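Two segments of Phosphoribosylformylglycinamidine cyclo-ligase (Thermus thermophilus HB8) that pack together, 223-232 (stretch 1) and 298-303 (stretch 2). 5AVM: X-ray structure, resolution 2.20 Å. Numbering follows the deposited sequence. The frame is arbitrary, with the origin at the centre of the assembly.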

# COMPACT_ATOMS: atom_id res chain seq x y z
N ALA B 223 13.81 -10.41 -10.40
CA ALA B 223 14.47 -9.72 -9.29
C ALA B 223 15.98 -9.73 -9.51
O ALA B 223 16.54 -10.73 -9.95
CB ALA B 223 14.14 -10.39 -7.97
N TYR B 224 16.64 -8.62 -9.18
CA TYR B 224 18.08 -8.51 -9.33
C TYR B 224 18.83 -8.43 -8.01
O TYR B 224 19.94 -7.90 -7.94
CB TYR B 224 18.42 -7.29 -10.19
CG TYR B 224 17.78 -7.38 -11.56
CD1 TYR B 224 18.20 -8.35 -12.48
CD2 TYR B 224 16.71 -6.57 -11.90
CE1 TYR B 224 17.56 -8.51 -13.69
CE2 TYR B 224 16.06 -6.72 -13.11
CZ TYR B 224 16.48 -7.69 -14.00
OH TYR B 224 15.82 -7.83 -15.20
N LEU B 225 18.23 -8.98 -6.96
CA LEU B 225 18.85 -8.96 -5.64
C LEU B 225 20.15 -9.78 -5.65
O LEU B 225 21.19 -9.31 -5.18
CB LEU B 225 17.87 -9.50 -4.58
CG LEU B 225 18.27 -9.43 -3.09
CD1 LEU B 225 18.74 -8.03 -2.73
CD2 LEU B 225 17.09 -9.85 -2.22
N LYS B 226 20.08 -10.98 -6.21
CA LYS B 226 21.25 -11.86 -6.29
C LYS B 226 22.38 -11.12 -7.01
O LYS B 226 23.53 -11.14 -6.56
CB LYS B 226 20.85 -13.15 -7.02
CG LYS B 226 19.61 -13.80 -6.39
CD LYS B 226 19.12 -15.06 -7.11
CE LYS B 226 19.99 -16.28 -6.82
NZ LYS B 226 19.46 -17.51 -7.49
N GLU B 227 22.05 -10.45 -8.11
CA GLU B 227 23.04 -9.68 -8.87
C GLU B 227 23.74 -8.68 -7.97
O GLU B 227 24.93 -8.82 -7.67
CB GLU B 227 22.35 -8.92 -10.00
CG GLU B 227 22.38 -9.59 -11.35
CD GLU B 227 21.41 -10.74 -11.48
OE1 GLU B 227 20.56 -10.91 -10.58
OE2 GLU B 227 21.49 -11.46 -12.49
N PHE B 228 22.99 -7.67 -7.53
CA PHE B 228 23.49 -6.62 -6.66
C PHE B 228 24.37 -7.12 -5.53
O PHE B 228 25.43 -6.54 -5.27
CB PHE B 228 22.33 -5.80 -6.08
CG PHE B 228 21.81 -4.75 -7.01
CD1 PHE B 228 21.14 -5.09 -8.17
CD2 PHE B 228 22.06 -3.40 -6.76
CE1 PHE B 228 20.72 -4.11 -9.08
CE2 PHE B 228 21.65 -2.41 -7.66
CZ PHE B 228 20.98 -2.77 -8.83
N ARG B 229 23.95 -8.17 -4.86
CA ARG B 229 24.74 -8.71 -3.76
C ARG B 229 26.12 -9.13 -4.26
O ARG B 229 27.12 -8.93 -3.58
CB ARG B 229 24.00 -9.87 -3.09
CG ARG B 229 22.92 -9.38 -2.13
CD ARG B 229 22.02 -10.50 -1.62
NE ARG B 229 21.11 -10.05 -0.57
CZ ARG B 229 20.07 -10.75 -0.13
NH1 ARG B 229 19.80 -11.94 -0.65
NH2 ARG B 229 19.29 -10.27 0.84
N LEU B 230 26.16 -9.70 -5.46
CA LEU B 230 27.43 -10.13 -6.04
C LEU B 230 28.35 -8.94 -6.25
O LEU B 230 29.56 -9.04 -6.08
CB LEU B 230 27.20 -10.83 -7.38
CG LEU B 230 26.37 -12.10 -7.36
CD1 LEU B 230 26.21 -12.61 -8.79
CD2 LEU B 230 27.04 -13.15 -6.48
N LEU B 231 27.76 -7.81 -6.62
CA LEU B 231 28.53 -6.59 -6.85
C LEU B 231 28.89 -5.92 -5.53
O LEU B 231 29.96 -5.34 -5.39
CB LEU B 231 27.73 -5.63 -7.72
CG LEU B 231 27.43 -6.13 -9.13
CD1 LEU B 231 26.46 -5.17 -9.79
CD2 LEU B 231 28.72 -6.24 -9.92
N TRP B 232 27.98 -6.00 -4.55
CA TRP B 232 28.26 -5.40 -3.26
C TRP B 232 29.39 -6.15 -2.57
O TRP B 232 30.35 -5.55 -2.08
CB TRP B 232 27.00 -5.43 -2.37
CG TRP B 232 25.92 -4.47 -2.82
CD1 TRP B 232 26.09 -3.27 -3.45
CD2 TRP B 232 24.51 -4.62 -2.61
NE1 TRP B 232 24.88 -2.66 -3.64
CE2 TRP B 232 23.89 -3.47 -3.14
CE3 TRP B 232 23.71 -5.61 -2.03
CZ2 TRP B 232 22.50 -3.27 -3.11
CZ3 TRP B 232 22.32 -5.42 -2.00
CH2 TRP B 232 21.74 -4.26 -2.53
N LEU B 298 15.28 -4.29 -21.10
CA LEU B 298 16.06 -3.55 -20.12
C LEU B 298 15.36 -3.66 -18.76
O LEU B 298 14.49 -2.86 -18.44
CB LEU B 298 16.16 -2.08 -20.54
CG LEU B 298 16.80 -1.84 -21.91
CD1 LEU B 298 16.58 -0.42 -22.34
CD2 LEU B 298 18.28 -2.16 -21.83
N GLY B 299 15.73 -4.67 -17.98
CA GLY B 299 15.12 -4.87 -16.67
C GLY B 299 15.58 -3.81 -15.69
O GLY B 299 14.79 -3.33 -14.87
N MET B 300 16.86 -3.46 -15.76
CA MET B 300 17.45 -2.44 -14.90
C MET B 300 18.66 -1.86 -15.60
O MET B 300 19.38 -2.58 -16.28
CB MET B 300 17.88 -3.02 -13.55
CG MET B 300 16.78 -3.09 -12.51
SD MET B 300 17.45 -3.07 -10.84
CE MET B 300 17.93 -1.37 -10.70
N VAL B 301 18.88 -0.56 -15.45
CA VAL B 301 20.04 0.08 -16.05
C VAL B 301 20.92 0.60 -14.92
O VAL B 301 20.44 1.24 -13.99
CB VAL B 301 19.65 1.27 -16.97
CG1 VAL B 301 20.90 1.87 -17.60
CG2 VAL B 301 18.67 0.81 -18.05
N LEU B 302 22.21 0.29 -15.00
CA LEU B 302 23.17 0.73 -14.00
C LEU B 302 24.09 1.81 -14.55
O LEU B 302 24.58 1.72 -15.68
CB LEU B 302 24.00 -0.47 -13.52
CG LEU B 302 23.44 -1.37 -12.42
CD1 LEU B 302 21.97 -1.64 -12.64
CD2 LEU B 302 24.22 -2.66 -12.39
N VAL B 303 24.30 2.85 -13.76
CA VAL B 303 25.17 3.95 -14.14
C VAL B 303 26.36 3.87 -13.20
O VAL B 303 26.22 4.01 -11.98
CB VAL B 303 24.47 5.30 -13.98
CG1 VAL B 303 25.30 6.40 -14.61
CG2 VAL B 303 23.08 5.25 -14.60

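The helix that begins at Leu225 lies nearly parallel to the strand that carries Met300 and Leu302, with 17° between their directions and 12.3 Å between the axes at closest approach. That gap is too wide for backbones to meet, so side chains fill it, and no hydrogen bond crosses. Each side meets the other with its own spacing: the helix and the N-cap residue before it offer Tyr224, Phe228 and Leu231, spaced four and then three residues apart, while the strand offers alternate residues, Met300 and Leu302, with Val301 and Val303 out of reach.

The tightest fit is at the start. Tyr224, in the N-cap position, reaches to the corner that the chain turns at Gly299, and its OH comes within 3.4 Å of Gly299 CA. The hollow here is an absent side chain: an ideal CB on Gly299 would sit 1.9 Å from Tyr224 OH, a clear clash. The hydroxyl is not left unsatisfied, since it is hydrogen-bonded elsewhere in the structure.

Met300 is the bump that lies alongside the two aromatic rings, against both. Its CG lies 3.5 Å from Tyr224 CD2, and the chain then runs on until CE reaches 3.8 Å from Phe228 CZ. The sulfur, SD, is almost equally far from both rings, 4.9 Å from the centroid of Tyr224 and 5.0 Å from that of Phe228, oblique to both. A flexible, unbranched side chain can thus touch two rings one helical turn apart.

Phe228 starts sideways from its CA, but its ring end comes nearer and bridges two strand residues: the same Phe228 CZ that meets Met300 CE also lies 4.1 Å from Leu302 CD1. Leu302 in turn closes the far end, where its CD2 stands 4.3 Å from Leu231 CD1. The contact loosens along its length, from glycine against hydroxyl to leucine against leucine, and buries a modest 259 Å² in all.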